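Local coordinates for protein with a SET domain within carboxy region (Cryptosporidium parvum, PDB 4LDG) that is probably a histone H4 methyltransferase, this piece holding the carboxy-terminal SET domain that would transfer methyl groups to a lysine side chain, at residues A[195-200]-A[241-246]; A[170-175]-A[179-184]; A[138-143]-A[215-220]; A[219-224]-A[228-233]. One frame throughout, in Å; residues are numbered along the deposited sequence. Where two conformers were deposited one is given.

Contact 1 (A[195-200]-A[241-246]); sequences YYFKAN and PRLFFV
The rings of Tyr195 and Phe197 both offer a face to a single methyl group, CD2 of Leu243. Over Tyr195 this methyl stands 3.5 Å above the ring plane, displaced toward the rim, in a CH-pi contact whose centroid distance from Leu243 CD2 is 3.9 Å. The edge of the tyrosine ring meets Phe197 CB, while the edge of the phenylalanine ring takes Tyr195 O in its plane on one part of the rim and Pro241 CB on another. This is the apposition of two small antiparallel sheets of the SET fold: strand 195-199 belongs to one and strand 241-246 to the other, with their directions at 122° and their axes 9.2 Å apart, so side chains alone bridge the gap. Phe197 projects CG between its own N and C (chi1 63°), which turns a ring face to Leu243 and the edge to Pro241. Leu243 runs past it in the opposite direction and crosses Tyr195 nearly at right angles. Ile206 of strand 202-207 and Tyr167 close round the same leucine, and Tyr167 also meets the Tyr195 ring. At the Pro241 end, Phe197 CE1 lies 4.0 Å from CB of the proline, and CZ is 4.1 Å from its CG.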
loop_
_atom_site.group_PDB
_atom_site.type_symbol
_atom_site.label_atom_id
_atom_site.label_comp_id
_atom_site.label_asym_id
_atom_site.label_seq_id
_atom_site.Cartn_x
_atom_site.Cartn_y
_atom_site.Cartn_z
ATOM N N TYR A 195 0.881 5.627 -12.948
ATOM C CA TYR A 195 -0.100 6.375 -12.201
ATOM C C TYR A 195 0.268 7.861 -12.214
ATOM O O TYR A 195 1.177 8.307 -11.484
ATOM C CB TYR A 195 -0.188 5.832 -10.780
ATOM C CG TYR A 195 -1.384 6.325 -10.051
ATOM C CD1 TYR A 195 -2.462 5.501 -9.844
ATOM C CD2 TYR A 195 -1.475 7.632 -9.619
ATOM C CE1 TYR A 195 -3.588 5.964 -9.197
ATOM C CE2 TYR A 195 -2.594 8.097 -8.969
ATOM C CZ TYR A 195 -3.656 7.271 -8.774
ATOM O OH TYR A 195 -4.793 7.707 -8.126
ATOM N N TYR A 196 -0.455 8.609 -13.039
ATOM C CA TYR A 196 -0.392 10.087 -13.067
ATOM C C TYR A 196 -1.269 10.656 -11.959
ATOM O O TYR A 196 -2.414 10.233 -11.821
ATOM C CB TYR A 196 -0.894 10.666 -14.407
ATOM C CG TYR A 196 -0.024 10.325 -15.621
ATOM C CD1 TYR A 196 1.134 11.057 -15.915
ATOM C CD2 TYR A 196 -0.340 9.270 -16.460
ATOM C CE1 TYR A 196 1.940 10.743 -17.001
ATOM C CE2 TYR A 196 0.458 8.968 -17.565
ATOM C CZ TYR A 196 1.599 9.710 -17.829
ATOM O OH TYR A 196 2.398 9.414 -18.926
ATOM N N PHE A 197 -0.726 11.635 -11.229
ATOM C CA PHE A 197 -1.420 12.377 -10.176
ATOM C C PHE A 197 -0.814 13.770 -9.979
ATOM O O PHE A 197 0.301 14.074 -10.443
ATOM C CB PHE A 197 -1.392 11.633 -8.818
ATOM C CG PHE A 197 -0.008 11.425 -8.245
ATOM C CD1 PHE A 197 0.451 12.199 -7.184
ATOM C CD2 PHE A 197 0.825 10.441 -8.748
ATOM C CE1 PHE A 197 1.707 11.997 -6.648
ATOM C CE2 PHE A 197 2.096 10.246 -8.245
ATOM C CZ PHE A 197 2.537 11.024 -7.180
ATOM N N LYS A 198 -1.574 14.615 -9.296
ATOM C CA LYS A 198 -1.129 15.943 -8.901
ATOM C C LYS A 198 -1.005 15.991 -7.375
ATOM O O LYS A 198 -1.927 15.583 -6.659
ATOM C CB LYS A 198 -2.139 16.983 -9.380
ATOM C CG LYS A 198 -1.660 18.430 -9.260
ATOM C CD LYS A 198 -2.767 19.418 -9.655
ATOM C CE LYS A 198 -2.233 20.631 -10.422
ATOM N NZ LYS A 198 -1.913 20.322 -11.855
ATOM N N ALA A 199 0.137 16.464 -6.881
ATOM C CA ALA A 199 0.322 16.741 -5.442
ATOM C C ALA A 199 1.226 17.958 -5.244
ATOM O O ALA A 199 2.198 18.128 -5.982
ATOM C CB ALA A 199 0.939 15.536 -4.736
ATOM N N ASN A 200 0.935 18.774 -4.227
ATOM C CA ASN A 200 1.785 19.926 -3.897
ATOM C C ASN A 200 1.882 20.861 -5.106
ATOM O O ASN A 200 2.943 21.411 -5.381
ATOM C CB ASN A 200 3.194 19.455 -3.468
ATOM C CG ASN A 200 3.805 20.316 -2.355
ATOM O OD1 ASN A 200 3.178 20.544 -1.319
ATOM N ND2 ASN A 200 5.044 20.761 -2.552
ATOM N N PRO A 241 6.793 13.062 -3.174
ATOM C CA PRO A 241 5.468 12.551 -2.864
ATOM C C PRO A 241 5.542 11.058 -2.727
ATOM O O PRO A 241 6.223 10.423 -3.514
ATOM C CB PRO A 241 4.656 12.910 -4.101
ATOM C CG PRO A 241 5.655 12.917 -5.209
ATOM C CD PRO A 241 6.920 13.453 -4.590
ATOM N N ARG A 242 4.861 10.524 -1.716
ATOM C CA ARG A 242 4.692 9.094 -1.506
ATOM C C ARG A 242 3.210 8.800 -1.569
ATOM O O ARG A 242 2.413 9.309 -0.726
ATOM C CB ARG A 242 5.224 8.678 -0.135
ATOM C CG ARG A 242 6.626 9.213 0.155
ATOM C CD ARG A 242 7.669 8.598 -0.760
ATOM N NE ARG A 242 7.796 7.178 -0.444
ATOM C CZ ARG A 242 8.676 6.657 0.406
ATOM N NH1 ARG A 242 9.557 7.429 1.057
ATOM N NH2 ARG A 242 8.667 5.355 0.628
ATOM N N LEU A 243 2.842 7.956 -2.539
ATOM C CA LEU A 243 1.443 7.680 -2.835
ATOM C C LEU A 243 1.086 6.331 -2.227
ATOM O O LEU A 243 1.821 5.334 -2.417
ATOM C CB LEU A 243 1.240 7.668 -4.359
ATOM C CG LEU A 243 -0.125 7.315 -4.991
ATOM C CD1 LEU A 243 -1.167 8.389 -4.689
ATOM C CD2 LEU A 243 0.035 7.141 -6.493
ATOM N N PHE A 244 -0.046 6.294 -1.517
ATOM C CA PHE A 244 -0.460 5.093 -0.810
ATOM C C PHE A 244 -1.959 4.936 -0.741
ATOM O O PHE A 244 -2.740 5.916 -0.912
ATOM C CB PHE A 244 0.141 5.020 0.628
ATOM C CG PHE A 244 -0.306 6.133 1.566
ATOM C CD1 PHE A 244 -1.275 5.917 2.526
ATOM C CD2 PHE A 244 0.258 7.388 1.489
ATOM C CE1 PHE A 244 -1.679 6.942 3.378
ATOM C CE2 PHE A 244 -0.141 8.416 2.326
ATOM C CZ PHE A 244 -1.104 8.198 3.273
ATOM N N PHE A 245 -2.353 3.684 -0.484
ATOM C CA PHE A 245 -3.752 3.317 -0.364
ATOM C C PHE A 245 -4.157 3.239 1.096
ATOM O O PHE A 245 -3.381 2.784 1.939
ATOM C CB PHE A 245 -3.953 1.957 -0.982
ATOM C CG PHE A 245 -3.816 1.942 -2.471
ATOM C CD1 PHE A 245 -4.721 2.602 -3.260
ATOM C CD2 PHE A 245 -2.801 1.209 -3.080
ATOM C CE1 PHE A 245 -4.624 2.541 -4.630
ATOM C CE2 PHE A 245 -2.695 1.153 -4.441
ATOM C CZ PHE A 245 -3.611 1.820 -5.215
ATOM N N VAL A 246 -5.358 3.713 1.399
ATOM C CA VAL A 246 -5.987 3.439 2.690
ATOM C C VAL A 246 -7.365 2.878 2.435
ATOM O O VAL A 246 -7.956 3.137 1.402
ATOM C CB VAL A 246 -6.078 4.686 3.576
ATOM C CG1 VAL A 246 -4.690 5.241 3.840
ATOM C CG2 VAL A 246 -6.929 5.756 2.949
#

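Contact 2 (A[170-175]-A[179-184]); sequences NLITQL and KELEEK
Ile172 and Leu181 meet through their CD1 methyls, 3.5 Å apart, with the two side chains crossing at a slant. In Ile172 the CG1 branch lies opposite the carbonyl carbon (chi1 -71°), and the nearly extended second torsion carries CD1 out toward the helix, while CG2 is anti to the backbone N, beside the carbonyl carbon. Leu181 has a first torsion rotated away from the usual staggered value, to -92°; its CD1 branch then continues straight outward to the isoleucine. The other point of contact lies at the start of the helix, where Lys179 N donates to Leu175 O over 3.1 Å in an almost straight bond, the donor lying 23° out of the carbonyl plane. This is the first-turn i to i+4 bond of helix 175-187, which has Gln174 at its N-cap position, follows strand 170-172 after a short turn and probably belongs to the variable insert (SET-I) between the conserved N- and C-terminal parts of the SET domain. The Lys179 side chain has two alternative positions; in one of them it bends at chi2 and chi4, bringing CD near Leu175 O and its amino end to the Tyr196 ring of strand 194-199 in a cation-pi contact, and both contacts are tentative. Ile172 also packs on Glu177 and Ala178 in the first turn of the helix, and Leu181 rests against Asp207 of strand 202-207.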
loop_
_atom_site.group_PDB
_atom_site.type_symbol
_atom_site.label_atom_id
_atom_site.label_comp_id
_atom_site.label_asym_id
_atom_site.label_seq_id
_atom_site.Cartn_x
_atom_site.Cartn_y
_atom_site.Cartn_z
ATOM N N ASN A 170 8.994 3.861 -10.015
ATOM C CA ASN A 170 9.898 4.981 -10.278
ATOM C C ASN A 170 9.100 6.262 -10.431
ATOM O O ASN A 170 8.197 6.358 -11.274
ATOM C CB ASN A 170 10.710 4.768 -11.566
ATOM C CG ASN A 170 11.504 3.478 -11.552
ATOM O OD1 ASN A 170 12.095 3.108 -10.534
ATOM N ND2 ASN A 170 11.528 2.781 -12.691
ATOM N N LEU A 171 9.466 7.261 -9.649
ATOM C CA LEU A 171 8.766 8.515 -9.633
ATOM C C LEU A 171 9.302 9.336 -10.770
ATOM O O LEU A 171 10.507 9.471 -10.909
ATOM C CB LEU A 171 8.994 9.241 -8.311
ATOM C CG LEU A 171 8.338 10.625 -8.239
ATOM C CD1 LEU A 171 6.819 10.509 -8.172
ATOM C CD2 LEU A 171 8.876 11.436 -7.062
ATOM N N ILE A 172 8.420 9.895 -11.590
ATOM C CA ILE A 172 8.868 10.679 -12.720
ATOM C C ILE A 172 8.339 12.070 -12.553
ATOM O O ILE A 172 7.145 12.262 -12.358
ATOM C CB ILE A 172 8.422 10.063 -14.053
ATOM C CG1 ILE A 172 9.233 8.784 -14.308
ATOM C CG2 ILE A 172 8.600 11.054 -15.202
ATOM C CD1 ILE A 172 8.521 7.808 -15.215
ATOM N N THR A 173 9.241 13.036 -12.632
ATOM C CA THR A 173 8.911 14.423 -12.345
ATOM C C THR A 173 8.787 15.253 -13.626
ATOM O O THR A 173 8.131 16.285 -13.609
ATOM C CB THR A 173 9.931 15.034 -11.340
ATOM O OG1 THR A 173 11.268 14.861 -11.813
ATOM C CG2 THR A 173 9.842 14.320 -9.987
ATOM N N GLN A 174 9.416 14.801 -14.718
ATOM C CA GLN A 174 9.284 15.434 -16.039
ATOM C C GLN A 174 8.248 14.644 -16.860
ATOM O O GLN A 174 8.484 13.491 -17.231
ATOM C CB GLN A 174 10.647 15.471 -16.758
ATOM C CG GLN A 174 11.594 16.590 -16.290
ATOM N N LEU A 175 7.093 15.255 -17.123
ATOM C CA LEU A 175 5.985 14.553 -17.788
ATOM C C LEU A 175 6.241 14.186 -19.255
ATOM O O LEU A 175 5.621 13.246 -19.761
ATOM C CB LEU A 175 4.680 15.340 -17.687
ATOM C CG LEU A 175 3.849 15.259 -16.396
ATOM C CD1 LEU A 175 2.454 15.829 -16.657
ATOM C CD2 LEU A 175 3.758 13.842 -15.838
ATOM N N LYS A 179 5.221 10.418 -20.836
ATOM C CA LYS A 179 4.506 10.177 -22.071
ATOM C C LYS A 179 5.352 9.354 -23.060
ATOM O O LYS A 179 4.814 8.430 -23.702
ATOM C CB LYS A 179 3.992 11.486 -22.676
ATOM C CG LYS A 179 2.556 11.821 -22.266
ATOM C CD LYS A 179 2.445 12.366 -20.854
ATOM C CE LYS A 179 1.075 12.989 -20.604
ATOM N NZ LYS A 179 -0.032 11.991 -20.522
ATOM N N GLU A 180 6.653 9.638 -23.163
ATOM C CA GLU A 180 7.527 8.850 -24.040
ATOM C C GLU A 180 7.592 7.399 -23.562
ATOM O O GLU A 180 7.524 6.465 -24.375
ATOM C CB GLU A 180 8.944 9.429 -24.140
ATOM C CG GLU A 180 9.054 10.690 -24.996
ATOM C CD GLU A 180 10.438 11.342 -24.934
ATOM O OE1 GLU A 180 10.572 12.449 -24.347
ATOM O OE2 GLU A 180 11.403 10.741 -25.467
ATOM N N LEU A 181 7.710 7.209 -22.254
ATOM C CA LEU A 181 7.658 5.854 -21.675
ATOM C C LEU A 181 6.367 5.144 -22.011
ATOM O O LEU A 181 6.353 3.961 -22.314
ATOM C CB LEU A 181 7.821 5.880 -20.148
ATOM C CG LEU A 181 9.246 5.729 -19.600
ATOM C CD1 LEU A 181 9.256 6.014 -18.111
ATOM C CD2 LEU A 181 9.813 4.342 -19.879
ATOM N N GLU A 182 5.276 5.883 -21.946
ATOM C CA GLU A 182 3.981 5.338 -22.254
ATOM C C GLU A 182 3.982 4.852 -23.687
ATOM O O GLU A 182 3.572 3.743 -23.941
ATOM C CB GLU A 182 2.882 6.388 -22.039
ATOM C CG GLU A 182 1.637 5.821 -21.416
ATOM C CD GLU A 182 0.598 6.879 -21.107
ATOM O OE1 GLU A 182 0.968 7.979 -20.657
ATOM O OE2 GLU A 182 -0.602 6.595 -21.310
ATOM N N GLU A 183 4.477 5.670 -24.610
ATOM C CA GLU A 183 4.558 5.263 -26.009
ATOM C C GLU A 183 5.429 4.024 -26.235
ATOM O O GLU A 183 5.077 3.178 -27.051
ATOM C CB GLU A 183 5.013 6.422 -26.901
ATOM C CG GLU A 183 3.905 7.445 -27.153
ATOM C CD GLU A 183 4.384 8.757 -27.769
ATOM O OE1 GLU A 183 4.373 9.780 -27.042
ATOM O OE2 GLU A 183 4.752 8.771 -28.970
ATOM N N LYS A 184 6.538 3.906 -25.515
ATOM C CA LYS A 184 7.424 2.756 -25.659
ATOM C C LYS A 184 6.753 1.461 -25.188
ATOM O O LYS A 184 6.818 0.439 -25.864
ATOM C CB LYS A 184 8.766 2.991 -24.921
ATOM C CG LYS A 184 9.648 1.751 -24.741
ATOM C CD LYS A 184 11.066 2.097 -24.268
ATOM C CE LYS A 184 11.126 2.429 -22.778
ATOM N NZ LYS A 184 11.527 1.283 -21.910
#

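Contact 3 (A[138-143]-A[215-220]); sequences SCTLIK and FGPGRL
Thr140 and Ile142, which project from the same side of strand 140-143, meet Pro217 and Leu220 of the loop across from them. The buried end of the contact is the pair Thr140 and Pro217: OG1 of the threonine approaches CG of the proline ring to 3.7 Å, the two side chains crossing at a slant. A chi1 of 67° turns this hydroxyl oxygen toward the loop and leaves CG2 alongside the backbone N. Toward the more open end, Ile142 and Leu220, both partly exposed, touch through their CD1 methyls, also 3.7 Å apart, crossing at about a right angle; the same Leu220 CD1 passes 4.2 Å from Ile142 CG1. Between these two close points the packing is slacker, with Ile142 CG1 no nearer than 4.4 Å to Pro217 CB. Beyond Ile142 the strand reaches solvent at Lys143. The loop side is stiffened from within, since Leu220 N bonds to Pro217 O over 3.1 Å in a tight 3-10 turn that brings both of its apolar groups round to the strand. Leu19 and Leu23 of helix 15-36 pack on the strand residues as well, and Val152 of the partner strand 151-154 backs Leu220. The hairpin of strands 140-143 and 151-154 thus lies against the loop that leads, through Ile221, into the Asn-His-Ser sequence motif, a signature of the SET domain.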
loop_
_atom_site.group_PDB
_atom_site.type_symbol
_atom_site.label_atom_id
_atom_site.label_comp_id
_atom_site.label_asym_id
_atom_site.label_seq_id
_atom_site.Cartn_x
_atom_site.Cartn_y
_atom_site.Cartn_z
ATOM N N SER A 138 -0.679 -3.432 5.325
ATOM C CA SER A 138 -1.719 -4.413 5.609
ATOM C C SER A 138 -1.233 -5.727 5.045
ATOM O O SER A 138 -0.360 -5.754 4.173
ATOM C CB SER A 138 -3.051 -4.003 4.976
ATOM O OG SER A 138 -3.631 -2.923 5.711
ATOM N N CYS A 139 -1.770 -6.817 5.569
ATOM C CA CYS A 139 -1.442 -8.163 5.089
ATOM C C CYS A 139 -2.307 -8.410 3.842
ATOM O O CYS A 139 -3.545 -8.358 3.902
ATOM C CB CYS A 139 -1.724 -9.163 6.206
ATOM S SG CYS A 139 -1.606 -10.907 5.764
ATOM N N THR A 140 -1.651 -8.554 2.699
ATOM C CA THR A 140 -2.328 -8.907 1.453
ATOM C C THR A 140 -1.765 -10.188 0.827
ATOM O O THR A 140 -0.686 -10.646 1.197
ATOM C CB THR A 140 -2.168 -7.809 0.398
ATOM O OG1 THR A 140 -0.800 -7.727 0.014
ATOM C CG2 THR A 140 -2.647 -6.471 0.915
ATOM N N LEU A 141 -2.512 -10.742 -0.131
ATOM C CA LEU A 141 -2.059 -11.866 -0.959
ATOM C C LEU A 141 -2.466 -11.683 -2.414
ATOM O O LEU A 141 -3.461 -11.000 -2.711
ATOM C CB LEU A 141 -2.665 -13.167 -0.446
ATOM C CG LEU A 141 -2.325 -13.453 1.004
ATOM C CD1 LEU A 141 -3.187 -14.586 1.497
ATOM C CD2 LEU A 141 -0.851 -13.799 1.137
ATOM N N ILE A 142 -1.704 -12.299 -3.311
ATOM C CA ILE A 142 -2.038 -12.353 -4.733
ATOM C C ILE A 142 -2.703 -13.691 -5.086
ATOM O O ILE A 142 -2.246 -14.745 -4.668
ATOM C CB ILE A 142 -0.779 -12.266 -5.605
ATOM C CG1 ILE A 142 -0.058 -10.950 -5.391
ATOM C CG2 ILE A 142 -1.131 -12.411 -7.087
ATOM C CD1 ILE A 142 1.295 -10.943 -6.079
ATOM N N LYS A 143 -3.774 -13.636 -5.868
ATOM C CA LYS A 143 -4.407 -14.829 -6.428
ATOM C C LYS A 143 -4.405 -14.720 -7.941
ATOM O O LYS A 143 -4.666 -13.641 -8.482
ATOM C CB LYS A 143 -5.853 -14.932 -5.983
ATOM C CG LYS A 143 -6.037 -15.214 -4.514
ATOM C CD LYS A 143 -7.514 -15.148 -4.141
ATOM C CE LYS A 143 -8.290 -16.397 -4.544
ATOM N NZ LYS A 143 -9.729 -16.283 -4.172
ATOM N N PHE A 215 8.603 -3.320 -5.635
ATOM C CA PHE A 215 7.363 -2.522 -5.826
ATOM C C PHE A 215 6.150 -3.053 -5.064
ATOM O O PHE A 215 5.240 -2.297 -4.714
ATOM C CB PHE A 215 7.022 -2.372 -7.296
ATOM C CG PHE A 215 8.047 -1.588 -8.096
ATOM C CD1 PHE A 215 9.027 -0.815 -7.473
ATOM C CD2 PHE A 215 7.990 -1.590 -9.477
ATOM C CE1 PHE A 215 9.947 -0.096 -8.212
ATOM C CE2 PHE A 215 8.915 -0.882 -10.224
ATOM C CZ PHE A 215 9.892 -0.127 -9.591
ATOM N N GLY A 216 6.145 -4.341 -4.754
ATOM C CA GLY A 216 5.051 -4.888 -3.974
ATOM C C GLY A 216 3.821 -5.075 -4.840
ATOM O O GLY A 216 3.899 -4.980 -6.045
ATOM N N PRO A 217 2.676 -5.368 -4.222
ATOM C CA PRO A 217 1.513 -5.762 -4.992
ATOM C C PRO A 217 0.529 -4.641 -5.247
ATOM O O PRO A 217 -0.522 -4.895 -5.809
ATOM C CB PRO A 217 0.870 -6.816 -4.100
ATOM C CG PRO A 217 1.193 -6.349 -2.720
ATOM C CD PRO A 217 2.569 -5.765 -2.815
ATOM N N GLY A 218 0.871 -3.428 -4.820
ATOM C CA GLY A 218 0.019 -2.256 -4.978
ATOM C C GLY A 218 -0.398 -2.046 -6.424
ATOM O O GLY A 218 -1.574 -1.808 -6.713
ATOM N N ARG A 219 0.571 -2.171 -7.320
ATOM C CA ARG A 219 0.371 -1.934 -8.745
ATOM C C ARG A 219 -0.594 -2.917 -9.427
ATOM O O ARG A 219 -1.046 -2.641 -10.531
ATOM C CB ARG A 219 1.719 -2.000 -9.471
ATOM C CG ARG A 219 2.342 -3.388 -9.516
ATOM C CD ARG A 219 3.856 -3.324 -9.705
ATOM N NE ARG A 219 4.340 -4.616 -10.160
ATOM C CZ ARG A 219 4.369 -5.028 -11.432
ATOM N NH1 ARG A 219 3.992 -4.236 -12.436
ATOM N NH2 ARG A 219 4.807 -6.246 -11.714
ATOM N N LEU A 220 -0.856 -4.060 -8.782
ATOM C CA LEU A 220 -1.697 -5.116 -9.337
ATOM C C LEU A 220 -3.167 -5.005 -8.972
ATOM O O LEU A 220 -3.971 -5.803 -9.402
ATOM C CB LEU A 220 -1.204 -6.465 -8.842
ATOM C CG LEU A 220 0.269 -6.798 -9.043
ATOM C CD1 LEU A 220 0.565 -8.153 -8.423
ATOM C CD2 LEU A 220 0.589 -6.822 -10.527
#

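Contact 4 (A[219-224]-A[228-233]); sequences RLINHS and PNIITK
Opposite choices of first torsion bring Ile221 and Ile230 together tip to tip. Ile221 sets CG1 opposite its carbonyl carbon (chi1 -69°), whereas Ile230 places CG1 between its backbone N and C (chi1 64°) and then extends fully, so that each chain sends CD1 into the gap and the two methyls stop 3.9 Å apart. The backbones remain distant here, with CA of Ile221 9.9 Å from CA of Ile230, and the isoleucines alone span the space. At the other end the segments converge, CA of Ser224 and CA of Pro228 being 5.3 Å apart, as expected where the chain turns back after three residues. There the carbonyl oxygen of Ser224 rests against the proline ring, 3.5 Å from both CB and CD of Pro228, in van der Waals contact. The hydroxyl of the same serine, anti to its backbone N, serves the turn itself: Ser224 OG is hydrogen-bonded to the N of Asn227. The sequence Asn222-His223-Ser224, followed after the turn by Pro228-Asn229, matches the SET-domain signature motif that takes part in the family's pseudoknot. Consistent with this, Asn229 holds the backbone of Glu256 and Leu258 through its amide side chain, and His223 ND1 is bonded to Tyr261 N. The short, weakly bonded strand at about 222-223 runs parallel to strand 258-259, whose Phe259 touches both isoleucines; Phe245 of strand 240-247 packs on Ile230, and Val152 of strand 151-154 lies against Ile221.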
loop_
_atom_site.group_PDB
_atom_site.type_symbol
_atom_site.label_atom_id
_atom_site.label_comp_id
_atom_site.label_asym_id
_atom_site.label_seq_id
_atom_site.Cartn_x
_atom_site.Cartn_y
_atom_site.Cartn_z
ATOM N N ARG A 219 0.571 -2.171 -7.320
ATOM C CA ARG A 219 0.371 -1.934 -8.745
ATOM C C ARG A 219 -0.594 -2.917 -9.427
ATOM O O ARG A 219 -1.046 -2.641 -10.531
ATOM C CB ARG A 219 1.719 -2.000 -9.471
ATOM C CG ARG A 219 2.342 -3.388 -9.516
ATOM C CD ARG A 219 3.856 -3.324 -9.705
ATOM N NE ARG A 219 4.340 -4.616 -10.160
ATOM C CZ ARG A 219 4.369 -5.028 -11.432
ATOM N NH1 ARG A 219 3.992 -4.236 -12.436
ATOM N NH2 ARG A 219 4.807 -6.246 -11.714
ATOM N N LEU A 220 -0.856 -4.060 -8.782
ATOM C CA LEU A 220 -1.697 -5.116 -9.337
ATOM C C LEU A 220 -3.167 -5.005 -8.972
ATOM O O LEU A 220 -3.971 -5.803 -9.402
ATOM C CB LEU A 220 -1.204 -6.465 -8.842
ATOM C CG LEU A 220 0.269 -6.798 -9.043
ATOM C CD1 LEU A 220 0.565 -8.153 -8.423
ATOM C CD2 LEU A 220 0.589 -6.822 -10.527
ATOM N N ILE A 221 -3.525 -4.033 -8.162
ATOM C CA ILE A 221 -4.891 -3.908 -7.729
ATOM C C ILE A 221 -5.827 -3.602 -8.903
ATOM O O ILE A 221 -5.616 -2.653 -9.680
ATOM C CB ILE A 221 -4.986 -2.878 -6.592
ATOM C CG1 ILE A 221 -4.298 -3.453 -5.339
ATOM C CG2 ILE A 221 -6.419 -2.557 -6.284
ATOM C CD1 ILE A 221 -3.921 -2.435 -4.311
ATOM N N ASN A 222 -6.868 -4.411 -9.033
ATOM C CA ASN A 222 -7.855 -4.200 -10.087
ATOM C C ASN A 222 -8.752 -2.998 -9.870
ATOM O O ASN A 222 -8.828 -2.414 -8.773
ATOM C CB ASN A 222 -8.720 -5.454 -10.271
ATOM C CG ASN A 222 -7.914 -6.618 -10.786
ATOM O OD1 ASN A 222 -7.092 -6.479 -11.680
ATOM N ND2 ASN A 222 -8.099 -7.756 -10.179
ATOM N N HIS A 223 -9.441 -2.649 -10.942
ATOM C CA HIS A 223 -10.202 -1.437 -11.018
ATOM C C HIS A 223 -11.679 -1.679 -10.801
ATOM O O HIS A 223 -12.217 -2.653 -11.295
ATOM C CB HIS A 223 -10.024 -0.828 -12.401
ATOM C CG HIS A 223 -10.993 0.268 -12.694
ATOM N ND1 HIS A 223 -10.879 1.513 -12.128
ATOM C CD2 HIS A 223 -12.107 0.299 -13.465
ATOM C CE1 HIS A 223 -11.867 2.281 -12.549
ATOM N NE2 HIS A 223 -12.629 1.565 -13.359
ATOM N N SER A 224 -12.319 -0.778 -10.056
ATOM C CA SER A 224 -13.768 -0.719 -9.975
ATOM C C SER A 224 -14.298 0.676 -9.617
ATOM O O SER A 224 -13.922 1.264 -8.590
ATOM C CB SER A 224 -14.297 -1.723 -8.971
ATOM O OG SER A 224 -15.671 -1.432 -8.767
ATOM N N PRO A 228 -15.290 0.230 -5.281
ATOM C CA PRO A 228 -13.930 0.304 -4.744
ATOM C C PRO A 228 -13.956 0.215 -3.246
ATOM O O PRO A 228 -14.956 0.621 -2.613
ATOM C CB PRO A 228 -13.443 1.674 -5.188
ATOM C CG PRO A 228 -14.680 2.486 -5.300
ATOM C CD PRO A 228 -15.799 1.558 -5.669
ATOM N N ASN A 229 -12.885 -0.323 -2.674
ATOM C CA ASN A 229 -12.804 -0.344 -1.218
ATOM C C ASN A 229 -11.569 0.312 -0.639
ATOM O O ASN A 229 -11.402 0.287 0.569
ATOM C CB ASN A 229 -12.978 -1.750 -0.685
ATOM C CG ASN A 229 -11.980 -2.720 -1.246
ATOM O OD1 ASN A 229 -10.953 -2.351 -1.805
ATOM N ND2 ASN A 229 -12.276 -3.998 -1.068
ATOM N N ILE A 230 -10.731 0.901 -1.510
ATOM C CA ILE A 230 -9.607 1.711 -1.093
ATOM C C ILE A 230 -9.559 3.001 -1.897
ATOM O O ILE A 230 -10.181 3.100 -2.940
ATOM C CB ILE A 230 -8.291 0.980 -1.236
ATOM C CG1 ILE A 230 -7.992 0.662 -2.699
ATOM C CG2 ILE A 230 -8.312 -0.306 -0.433
ATOM C CD1 ILE A 230 -6.688 -0.096 -2.859
ATOM N N ILE A 231 -8.862 3.989 -1.347
ATOM C CA ILE A 231 -8.617 5.275 -1.973
ATOM C C ILE A 231 -7.149 5.662 -1.777
ATOM O O ILE A 231 -6.462 5.089 -0.950
ATOM C CB ILE A 231 -9.469 6.394 -1.358
ATOM C CG1 ILE A 231 -9.247 6.503 0.148
ATOM C CG2 ILE A 231 -10.939 6.152 -1.637
ATOM C CD1 ILE A 231 -9.926 7.732 0.758
ATOM N N THR A 232 -6.689 6.665 -2.501
ATOM C CA THR A 232 -5.298 7.095 -2.388
ATOM C C THR A 232 -5.132 8.363 -1.560
ATOM O O THR A 232 -6.059 9.148 -1.370
ATOM C CB THR A 232 -4.671 7.308 -3.770
ATOM O OG1 THR A 232 -5.563 8.081 -4.565
ATOM C CG2 THR A 232 -4.416 5.977 -4.444
ATOM N N LYS A 233 -3.928 8.516 -1.043
ATOM C CA LYS A 233 -3.512 9.687 -0.317
ATOM C C LYS A 233 -2.054 9.896 -0.654
ATOM O O LYS A 233 -1.400 8.995 -1.157
ATOM C CB LYS A 233 -3.720 9.490 1.186
ATOM C CG LYS A 233 -5.161 9.698 1.566
ATOM C CD LYS A 233 -5.392 9.548 3.053
ATOM C CE LYS A 233 -6.866 9.758 3.437
ATOM N NZ LYS A 233 -7.596 10.786 2.630
#

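Contact 1 is the most buried and joins two sheets by aromatic and aliphatic side chains, whereas contact 2, whose centre lies about 22 Å from the centre of the chain, is nearer the surface and adds a backbone hydrogen bond to its methyl pair. The two are tied where Tyr196 OH meets Glu182 OE1, 2.7 Å away, in a probable hydrogen bond. Contact 4 is nested in the loop that contact 1 closes, and their strands 230-237 and 240-247 are sheet neighbours. Contacts 3 and 4 overlap at Arg219 and Leu220; both are partly buried and lack hydrogen bonds between their segments, contact 3 setting methyls together and a hydroxyl on a proline, contact 4 two isoleucine ends and a carbonyl on a proline.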